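Local structure of alanine glyoxylate transaminase (Thermococcus litoralis, 2ZC0) at residues 48-53 and 297-302; 98-103 and 263-268; 356-361 and 394-399. The protein probably catalyses pyridoxal-phosphate-dependent transfer of the amino group of alanine to glyoxylate. One frame throughout, in Å; residues are numbered along the deposited sequence.

Interaction 1. Residues 48-53 and 297-302; sequences LIPRAV and EKYHLE
P50 sets its CB over one face of the Y299 ring, toward the rim, and V53 meets the far, hydroxyl end of the same tyrosine. The setting is the fold of the PLP-dependent aminotransferases: P50 is the N-cap of helix 51-64, and Y299 stands near the start of the long helix 295-322. P50 CB makes a CH-pi contact, 4.1 Å from the centroid of the Y299 ring and 23° off its normal. Because of the displacement, P50 CB is nearest to Y299 CD2, at 3.7 Å. On the opposite face lies the aliphatic K298 CG, and the ring is thus sandwiched between a proline from across the contact and a lysine methylene from its own helix. Y299 reaches across with CG anti to its carbonyl carbon (chi1 -65°). V53 approaches from the opposite direction: a chi1 of 176° sets its CG2 anti to the carbonyl carbon, beside the backbone N, and V53 CG2 meets the hydroxyl end of the ring obliquely, 3.5 Å from Y299 CZ.

No hydrogen bond crosses between the two segments, and most of the buried surface comes from Y299 with P50 and V53. P50 is the centre of an inverse gamma turn, closed by R51 N to I49 O at 2.6 Å, that leads into helix 51-64. Y295, one turn before Y299, meets the Y299 ring edge-to-face and also touches V53. R51 pairs with E47 through NH2 and hydrogen-bonds E63 of the second subunit through NH1, carrying this corner to the subunit interface. Across the contact, helix 295-322 has a wider, pi-type turn at 297-302, in which E302 N bonds to E297 O at 3.2 Å.

Interaction 2. Residues 98-103 and 263-268; sequences PENIVI and EILKKV
K267 NZ, gripped by the backbone oxygens of A11 and I14 of the second subunit, ties down helix 262-272, as does E263 OE1, which takes a bond from Y3 N of that subunit; from the same helix L265 reaches V102 and the turn at E99 and N100. The helix follows strand 256-259 in the mixed sheet of the large domain of a PLP-dependent aminotransferase. It packs beside 101-104, an outermost strand of that sheet within the chain, which runs antiparallel to 256-259. The contact is therefore one between a helix and the sheet edge, carried mostly by L265.

L265 stands with CG anti to its own backbone N (chi1 169°), which pushes the forked end off the helix and into the bend between turn and strand. Its two methyls divide the work. L265 CD1 meets V102 CG2 at 3.6 Å, the side chains crossing at a slant. L265 CD2 goes to the turn, where it lies 3.8 Å from the backbone oxygen E99 O. The asparagine side chain of N100 lies at about a right angle to the leucine. V102 offers CG2, which chi1 of -178° places anti to its carbonyl carbon, beside the backbone N.

No hydrogen bond joins the two segments; what they share is mainly apolar surface. The backbone of V102 is hydrogen-bonded to that of I258, and its side chain packs on the same isoleucine. V268, less than a turn beyond L265, also covers I258 and continues the apolar layer toward L114 and V117 of helix 106-118. V268 only comes near the strand valine: V268 CG1 lies 4.6 Å from V102 CG1.

Interaction 3. Residues 356-361 and 394-399; sequences EREGVV and IKKLAK
E358 spreads its carboxylate between two lysines, K396 and K399, in a salt-bridge network that joins two elements of the C-terminal part of this aminotransferase fold: the junction of helix 347-357 with strand 360-361, and helix 389-404. The lysines are one helical turn apart on the same helix and approach differently. K396 crosses E358 obliquely, K396 CB beside E358 CB at 3.8 Å, then bends at its last torsion (chi4 -72°) to bring NZ back. K396 NZ is held twice by one residue: E358 O takes it at 3.2 Å, in the carbonyl plane on a lone pair, and E358 OE1 at 3.2 Å on the anti side, 25° out of the carboxylate plane. K399 instead is fully extended and crosses the glutamate at about a right angle. K399 NZ bonds at 3.1 Å to E358 OE2, which uses its syn lone pair.

Flanking lysine charges would be expected to favour an ionised E358, whose chain is bent at chi2 (-59°) to turn toward the helix. G359, with positive phi, ends the helical conformation, and its backbone pairs with I37 of the neighbouring strand. V360, which also packs on L354 and L39, supports the lysine's aliphatic stem: V360 CG2 touches K396 CD at 3.5 Å.

Overall arrangement
All three contacts lie within the one aminotransferase fold, yet none touches another. Interaction 2 is nested along the chain inside the loop closed by interaction 1, with centres 30 Å apart and nearest atoms about 17 Å apart. Interaction 3 follows both in sequence; its centre is 31 Å from that of interaction 1 and 46 Å from that of interaction 2, on the other side of the chain's centre from the latter. Interactions 1 and 2 both reach the second subunit, whereas no other chain of the assembly touches the segments of interaction 3. Each lies away from the cofactor pocket, although the V102 side chain of interaction 2 is about 13 Å from a bound PMP.

Interaction 1. Residues 48-53 and 297-302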
loop_
_atom_site.group_PDB
_atom_site.type_symbol
_atom_site.label_atom_id
_atom_site.label_comp_id
_atom_site.label_asym_id
_atom_site.label_seq_id
_atom_site.Cartn_x
_atom_site.Cartn_y
_atom_site.Cartn_z
ATOM N N LEU A 48 -7.481 -2.833 -44.421
ATOM C CA LEU A 48 -8.796 -3.461 -44.302
ATOM C C LEU A 48 -9.741 -2.534 -43.545
ATOM O O LEU A 48 -10.932 -2.815 -43.394
ATOM C CB LEU A 48 -8.702 -4.825 -43.603
ATOM C CG LEU A 48 -7.946 -5.927 -44.362
ATOM C CD1 LEU A 48 -8.047 -7.248 -43.614
ATOM C CD2 LEU A 48 -8.544 -6.075 -45.764
ATOM N N ILE A 49 -9.197 -1.420 -43.073
ATOM C CA ILE A 49 -9.980 -0.424 -42.360
ATOM C C ILE A 49 -10.289 0.679 -43.365
ATOM O O ILE A 49 -9.421 1.099 -44.129
ATOM C CB ILE A 49 -9.187 0.140 -41.164
ATOM C CG1 ILE A 49 -9.078 -0.945 -40.083
ATOM C CG2 ILE A 49 -9.851 1.416 -40.634
ATOM C CD1 ILE A 49 -8.248 -0.560 -38.877
ATOM N N PRO A 50 -11.543 1.152 -43.390
ATOM C CA PRO A 50 -11.951 2.209 -44.320
ATOM C C PRO A 50 -11.350 3.554 -43.949
ATOM O O PRO A 50 -12.075 4.487 -43.591
ATOM C CB PRO A 50 -13.474 2.187 -44.204
ATOM C CG PRO A 50 -13.690 1.820 -42.763
ATOM C CD PRO A 50 -12.670 0.725 -42.537
ATOM N N ARG A 51 -10.025 3.656 -44.033
ATOM C CA ARG A 51 -9.352 4.904 -43.684
ATOM C C ARG A 51 -9.993 6.054 -44.420
ATOM O O ARG A 51 -10.408 7.042 -43.811
ATOM C CB ARG A 51 -7.861 4.835 -44.020
ATOM C CG ARG A 51 -7.117 3.751 -43.248
ATOM C CD ARG A 51 -5.700 4.179 -42.855
ATOM N NE ARG A 51 -4.898 4.670 -43.978
ATOM C CZ ARG A 51 -4.399 3.908 -44.947
ATOM N NH1 ARG A 51 -3.686 4.465 -45.912
ATOM N NH2 ARG A 51 -4.605 2.595 -44.950
ATOM N N ALA A 52 -10.081 5.913 -45.737
ATOM C CA ALA A 52 -10.678 6.941 -46.579
ATOM C C ALA A 52 -12.022 7.368 -46.004
ATOM O O ALA A 52 -12.293 8.559 -45.864
ATOM C CB ALA A 52 -10.851 6.410 -47.990
ATOM N N VAL A 53 -12.855 6.391 -45.664
ATOM C CA VAL A 53 -14.171 6.661 -45.091
ATOM C C VAL A 53 -14.058 7.374 -43.752
ATOM O O VAL A 53 -14.706 8.389 -43.540
ATOM C CB VAL A 53 -14.969 5.354 -44.869
ATOM C CG1 VAL A 53 -16.286 5.664 -44.175
ATOM C CG2 VAL A 53 -15.227 4.662 -46.198
ATOM N N GLU A 297 -21.430 -3.055 -40.479
ATOM C CA GLU A 297 -21.965 -4.067 -41.377
ATOM C C GLU A 297 -21.281 -3.945 -42.731
ATOM O O GLU A 297 -20.719 -4.905 -43.257
ATOM C CB GLU A 297 -23.468 -3.863 -41.567
ATOM C CG GLU A 297 -24.333 -5.038 -41.155
ATOM C CD GLU A 297 -25.287 -5.472 -42.260
ATOM O OE1 GLU A 297 -26.345 -6.066 -41.940
ATOM O OE2 GLU A 297 -24.977 -5.232 -43.450
ATOM N N LYS A 298 -21.328 -2.735 -43.276
ATOM C CA LYS A 298 -20.767 -2.444 -44.586
ATOM C C LYS A 298 -19.261 -2.593 -44.769
ATOM O O LYS A 298 -18.817 -2.986 -45.843
ATOM C CB LYS A 298 -21.188 -1.036 -45.023
ATOM C CG LYS A 298 -20.647 -0.631 -46.391
ATOM C CD LYS A 298 -21.284 0.654 -46.898
ATOM C CE LYS A 298 -20.833 0.972 -48.317
ATOM N NZ LYS A 298 -21.637 2.070 -48.935
ATOM N N TYR A 299 -18.466 -2.292 -43.748
ATOM C CA TYR A 299 -17.016 -2.386 -43.913
ATOM C C TYR A 299 -16.287 -3.449 -43.114
ATOM O O TYR A 299 -15.244 -3.939 -43.547
ATOM C CB TYR A 299 -16.365 -1.032 -43.638
ATOM C CG TYR A 299 -16.746 0.028 -44.635
ATOM C CD1 TYR A 299 -17.761 0.941 -44.361
ATOM C CD2 TYR A 299 -16.098 0.108 -45.869
ATOM C CE1 TYR A 299 -18.123 1.911 -45.290
ATOM C CE2 TYR A 299 -16.449 1.064 -46.804
ATOM C CZ TYR A 299 -17.461 1.966 -46.511
ATOM O OH TYR A 299 -17.810 2.923 -47.443
ATOM N N HIS A 300 -16.814 -3.801 -41.948
ATOM C CA HIS A 300 -16.168 -4.808 -41.124
ATOM C C HIS A 300 -16.767 -6.191 -41.322
ATOM O O HIS A 300 -16.057 -7.130 -41.676
ATOM C CB HIS A 300 -16.243 -4.414 -39.645
ATOM C CG HIS A 300 -15.512 -5.352 -38.734
ATOM N ND1 HIS A 300 -16.089 -6.493 -38.219
ATOM C CD2 HIS A 300 -14.232 -5.345 -38.289
ATOM C CE1 HIS A 300 -15.197 -7.149 -37.498
ATOM N NE2 HIS A 300 -14.061 -6.473 -37.526
ATOM N N LEU A 301 -18.069 -6.324 -41.098
ATOM C CA LEU A 301 -18.724 -7.620 -41.255
ATOM C C LEU A 301 -18.581 -8.223 -42.648
ATOM O O LEU A 301 -18.289 -9.413 -42.783
ATOM C CB LEU A 301 -20.212 -7.517 -40.903
ATOM C CG LEU A 301 -20.556 -7.343 -39.426
ATOM C CD1 LEU A 301 -22.064 -7.293 -39.263
ATOM C CD2 LEU A 301 -19.967 -8.495 -38.618
ATOM N N GLU A 302 -18.787 -7.411 -43.681
ATOM C CA GLU A 302 -18.690 -7.905 -45.052
ATOM C C GLU A 302 -17.409 -7.456 -45.745
ATOM O O GLU A 302 -17.276 -7.566 -46.966
ATOM C CB GLU A 302 -19.907 -7.453 -45.867
ATOM C CG GLU A 302 -20.037 -5.950 -46.029
ATOM C CD GLU A 302 -21.328 -5.552 -46.727
ATOM O OE1 GLU A 302 -22.417 -5.935 -46.234
ATOM O OE2 GLU A 302 -21.255 -4.852 -47.764
#

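Interaction 2. Residues 98-103 and 263-268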
loop_
_atom_site.group_PDB
_atom_site.type_symbol
_atom_site.label_atom_id
_atom_site.label_comp_id
_atom_site.label_asym_id
_atom_site.label_seq_id
_atom_site.Cartn_x
_atom_site.Cartn_y
_atom_site.Cartn_z
ATOM N N PRO A 98 -27.069 2.099 -21.252
ATOM C CA PRO A 98 -26.030 3.052 -21.658
ATOM C C PRO A 98 -25.349 3.693 -20.455
ATOM O O PRO A 98 -24.234 4.211 -20.557
ATOM C CB PRO A 98 -26.805 4.074 -22.488
ATOM C CG PRO A 98 -27.911 3.257 -23.082
ATOM C CD PRO A 98 -28.357 2.425 -21.889
ATOM N N GLU A 99 -26.038 3.660 -19.318
ATOM C CA GLU A 99 -25.532 4.232 -18.078
ATOM C C GLU A 99 -24.425 3.388 -17.448
ATOM O O GLU A 99 -23.633 3.900 -16.659
ATOM C CB GLU A 99 -26.681 4.396 -17.067
ATOM C CG GLU A 99 -27.790 5.337 -17.524
ATOM C CD GLU A 99 -27.254 6.687 -17.982
ATOM O OE1 GLU A 99 -27.688 7.155 -19.061
ATOM O OE2 GLU A 99 -26.408 7.275 -17.273
ATOM N N ASN A 100 -24.366 2.104 -17.796
ATOM C CA ASN A 100 -23.354 1.211 -17.240
ATOM C C ASN A 100 -22.153 1.047 -18.169
ATOM O O ASN A 100 -21.356 0.119 -18.020
ATOM C CB ASN A 100 -23.976 -0.151 -16.932
ATOM C CG ASN A 100 -24.991 -0.090 -15.799
ATOM O OD1 ASN A 100 -24.671 -0.363 -14.648
ATOM N ND2 ASN A 100 -26.217 0.272 -16.122
ATOM N N ILE A 101 -22.028 1.955 -19.128
ATOM C CA ILE A 101 -20.920 1.903 -20.065
ATOM C C ILE A 101 -20.007 3.091 -19.808
ATOM O O ILE A 101 -20.463 4.224 -19.752
ATOM C CB ILE A 101 -21.419 1.935 -21.540
ATOM C CG1 ILE A 101 -22.122 0.615 -21.884
ATOM C CG2 ILE A 101 -20.258 2.204 -22.485
ATOM C CD1 ILE A 101 -22.639 0.542 -23.331
ATOM N N VAL A 102 -18.722 2.815 -19.617
ATOM C CA VAL A 102 -17.728 3.855 -19.375
ATOM C C VAL A 102 -16.687 3.761 -20.496
ATOM O O VAL A 102 -15.992 2.749 -20.611
ATOM C CB VAL A 102 -17.007 3.658 -18.006
ATOM C CG1 VAL A 102 -16.022 4.795 -17.762
ATOM C CG2 VAL A 102 -18.032 3.582 -16.883
ATOM N N ILE A 103 -16.617 4.816 -21.314
ATOM C CA ILE A 103 -15.685 4.919 -22.436
ATOM C C ILE A 103 -14.306 5.245 -21.887
ATOM O O ILE A 103 -14.073 6.335 -21.346
ATOM C CB ILE A 103 -16.061 6.052 -23.426
ATOM C CG1 ILE A 103 -17.502 5.877 -23.909
ATOM C CG2 ILE A 103 -15.107 6.051 -24.621
ATOM C CD1 ILE A 103 -17.812 4.498 -24.399
ATOM N N GLU A 263 -21.692 -0.104 -6.957
ATOM C CA GLU A 263 -20.586 0.627 -6.381
ATOM C C GLU A 263 -19.304 0.580 -7.208
ATOM O O GLU A 263 -18.537 1.540 -7.216
ATOM C CB GLU A 263 -20.342 0.125 -4.959
ATOM C CG GLU A 263 -21.527 0.339 -3.984
ATOM C CD GLU A 263 -22.735 -0.570 -4.261
ATOM O OE1 GLU A 263 -22.547 -1.754 -4.627
ATOM O OE2 GLU A 263 -23.882 -0.099 -4.093
ATOM N N ILE A 264 -19.055 -0.528 -7.899
ATOM C CA ILE A 264 -17.859 -0.621 -8.734
ATOM C C ILE A 264 -17.961 0.433 -9.832
ATOM O O ILE A 264 -17.029 1.218 -10.033
ATOM C CB ILE A 264 -17.699 -2.035 -9.348
ATOM C CG1 ILE A 264 -17.271 -3.016 -8.259
ATOM C CG2 ILE A 264 -16.663 -2.022 -10.467
ATOM C CD1 ILE A 264 -17.275 -4.452 -8.705
ATOM N N LEU A 265 -19.097 0.475 -10.524
ATOM C CA LEU A 265 -19.291 1.472 -11.580
ATOM C C LEU A 265 -19.126 2.903 -11.035
ATOM O O LEU A 265 -18.496 3.757 -11.674
ATOM C CB LEU A 265 -20.687 1.322 -12.194
ATOM C CG LEU A 265 -21.162 2.445 -13.124
ATOM C CD1 LEU A 265 -20.363 2.422 -14.419
ATOM C CD2 LEU A 265 -22.662 2.247 -13.411
ATOM N N LYS A 266 -19.693 3.144 -9.852
ATOM C CA LYS A 266 -19.635 4.455 -9.200
ATOM C C LYS A 266 -18.190 4.895 -8.940
ATOM O O LYS A 266 -17.817 6.033 -9.232
ATOM C CB LYS A 266 -20.401 4.412 -7.869
ATOM C CG LYS A 266 -20.457 5.725 -7.081
ATOM C CD LYS A 266 -20.898 5.465 -5.631
ATOM C CE LYS A 266 -21.290 6.755 -4.890
ATOM N NZ LYS A 266 -22.609 7.314 -5.323
ATOM N N LYS A 267 -17.383 3.987 -8.397
ATOM C CA LYS A 267 -15.994 4.292 -8.103
ATOM C C LYS A 267 -15.119 4.364 -9.345
ATOM O O LYS A 267 -14.167 5.132 -9.394
ATOM C CB LYS A 267 -15.413 3.273 -7.121
ATOM C CG LYS A 267 -15.850 3.518 -5.691
ATOM C CD LYS A 267 -15.453 4.946 -5.267
ATOM C CE LYS A 267 -15.886 5.247 -3.854
ATOM N NZ LYS A 267 -14.753 5.839 -3.074
ATOM N N VAL A 268 -15.418 3.556 -10.349
ATOM C CA VAL A 268 -14.619 3.620 -11.556
ATOM C C VAL A 268 -14.822 4.977 -12.207
ATOM O O VAL A 268 -13.914 5.523 -12.822
ATOM C CB VAL A 268 -15.020 2.553 -12.556
ATOM C CG1 VAL A 268 -14.393 2.867 -13.910
ATOM C CG2 VAL A 268 -14.555 1.188 -12.062
#

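Interaction 3. Residues 356-361 and 394-399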
loop_
_atom_site.group_PDB
_atom_site.type_symbol
_atom_site.label_atom_id
_atom_site.label_comp_id
_atom_site.label_asym_id
_atom_site.label_seq_id
_atom_site.Cartn_x
_atom_site.Cartn_y
_atom_site.Cartn_z
ATOM N N GLU A 356 16.972 -11.322 -37.156
ATOM C CA GLU A 356 18.299 -10.985 -37.665
ATOM C C GLU A 356 18.655 -11.617 -39.005
ATOM O O GLU A 356 19.132 -10.935 -39.914
ATOM C CB GLU A 356 19.366 -11.378 -36.644
ATOM C CG GLU A 356 19.469 -10.459 -35.447
ATOM C CD GLU A 356 20.585 -10.877 -34.510
ATOM O OE1 GLU A 356 21.705 -11.141 -35.007
ATOM O OE2 GLU A 356 20.349 -10.937 -33.281
ATOM N N ARG A 357 18.420 -12.919 -39.125
ATOM C CA ARG A 357 18.751 -13.649 -40.342
ATOM C C ARG A 357 17.717 -13.568 -41.465
ATOM O O ARG A 357 18.079 -13.373 -42.625
ATOM C CB ARG A 357 19.031 -15.114 -39.988
ATOM C CG ARG A 357 20.050 -15.259 -38.865
ATOM C CD ARG A 357 20.302 -16.704 -38.468
ATOM N NE ARG A 357 21.008 -17.456 -39.503
ATOM C CZ ARG A 357 21.487 -18.685 -39.335
ATOM N NH1 ARG A 357 22.115 -19.294 -40.331
ATOM N NH2 ARG A 357 21.345 -19.302 -38.169
ATOM N N GLU A 358 16.436 -13.706 -41.136
ATOM C CA GLU A 358 15.405 -13.660 -42.169
ATOM C C GLU A 358 14.649 -12.331 -42.244
ATOM O O GLU A 358 13.968 -12.053 -43.232
ATOM C CB GLU A 358 14.401 -14.803 -41.973
ATOM C CG GLU A 358 15.002 -16.210 -41.952
ATOM C CD GLU A 358 15.747 -16.572 -43.231
ATOM O OE1 GLU A 358 15.254 -16.232 -44.328
ATOM O OE2 GLU A 358 16.819 -17.212 -43.135
ATOM N N GLY A 359 14.758 -11.512 -41.206
ATOM C CA GLY A 359 14.061 -10.240 -41.220
ATOM C C GLY A 359 12.562 -10.348 -40.987
ATOM O O GLY A 359 11.791 -9.533 -41.496
ATOM N N VAL A 360 12.144 -11.360 -40.228
ATOM C CA VAL A 360 10.732 -11.552 -39.909
ATOM C C VAL A 360 10.577 -11.376 -38.401
ATOM O O VAL A 360 11.342 -11.955 -37.623
ATOM C CB VAL A 360 10.230 -12.968 -40.299
ATOM C CG1 VAL A 360 8.752 -13.116 -39.953
ATOM C CG2 VAL A 360 10.435 -13.207 -41.786
ATOM N N VAL A 361 9.590 -10.585 -37.990
ATOM C CA VAL A 361 9.369 -10.331 -36.570
ATOM C C VAL A 361 8.213 -11.112 -35.947
ATOM O O VAL A 361 7.104 -11.108 -36.469
ATOM C CB VAL A 361 9.090 -8.828 -36.303
ATOM C CG1 VAL A 361 9.055 -8.576 -34.825
ATOM C CG2 VAL A 361 10.143 -7.963 -36.979
ATOM N N ILE A 394 6.077 -17.110 -43.046
ATOM C CA ILE A 394 6.056 -18.452 -42.475
ATOM C C ILE A 394 7.099 -19.370 -43.124
ATOM O O ILE A 394 7.599 -20.288 -42.473
ATOM C CB ILE A 394 4.654 -19.108 -42.588
ATOM C CG1 ILE A 394 3.735 -18.566 -41.492
ATOM C CG2 ILE A 394 4.759 -20.621 -42.468
ATOM C CD1 ILE A 394 2.992 -17.335 -41.901
ATOM N N LYS A 395 7.424 -19.136 -44.397
ATOM C CA LYS A 395 8.433 -19.965 -45.071
ATOM C C LYS A 395 9.800 -19.702 -44.453
ATOM O O LYS A 395 10.530 -20.635 -44.110
ATOM C CB LYS A 395 8.474 -19.674 -46.580
ATOM C CG LYS A 395 7.359 -20.347 -47.369
ATOM C CD LYS A 395 7.287 -19.866 -48.821
ATOM C CE LYS A 395 6.028 -20.391 -49.503
ATOM N NZ LYS A 395 5.810 -19.766 -50.835
ATOM N N LYS A 396 10.135 -18.423 -44.312
ATOM C CA LYS A 396 11.403 -18.016 -43.715
ATOM C C LYS A 396 11.472 -18.581 -42.306
ATOM O O LYS A 396 12.530 -19.008 -41.844
ATOM C CB LYS A 396 11.495 -16.487 -43.656
ATOM C CG LYS A 396 11.765 -15.818 -44.989
ATOM C CD LYS A 396 11.693 -14.306 -44.872
ATOM C CE LYS A 396 12.406 -13.619 -46.036
ATOM N NZ LYS A 396 13.893 -13.760 -45.935
ATOM N N LEU A 397 10.330 -18.580 -41.627
ATOM C CA LEU A 397 10.243 -19.095 -40.267
ATOM C C LEU A 397 10.535 -20.590 -40.272
ATOM O O LEU A 397 11.220 -21.107 -39.386
ATOM C CB LEU A 397 8.839 -18.818 -39.701
ATOM C CG LEU A 397 8.377 -19.420 -38.367
ATOM C CD1 LEU A 397 7.925 -20.848 -38.579
ATOM C CD2 LEU A 397 9.486 -19.346 -37.332
ATOM N N ALA A 398 10.005 -21.276 -41.281
ATOM C CA ALA A 398 10.196 -22.716 -41.436
ATOM C C ALA A 398 11.663 -23.010 -41.737
ATOM O O ALA A 398 12.215 -24.004 -41.268
ATOM C CB ALA A 398 9.308 -23.238 -42.569
ATOM N N LYS A 399 12.279 -22.129 -42.522
ATOM C CA LYS A 399 13.685 -22.259 -42.899
ATOM C C LYS A 399 14.583 -22.301 -41.655
ATOM O O LYS A 399 15.407 -23.203 -41.507
ATOM C CB LYS A 399 14.088 -21.084 -43.803
ATOM C CG LYS A 399 15.549 -21.079 -44.239
ATOM C CD LYS A 399 15.930 -19.763 -44.924
ATOM C CE LYS A 399 17.416 -19.730 -45.280
ATOM N NZ LYS A 399 17.840 -18.409 -45.821
#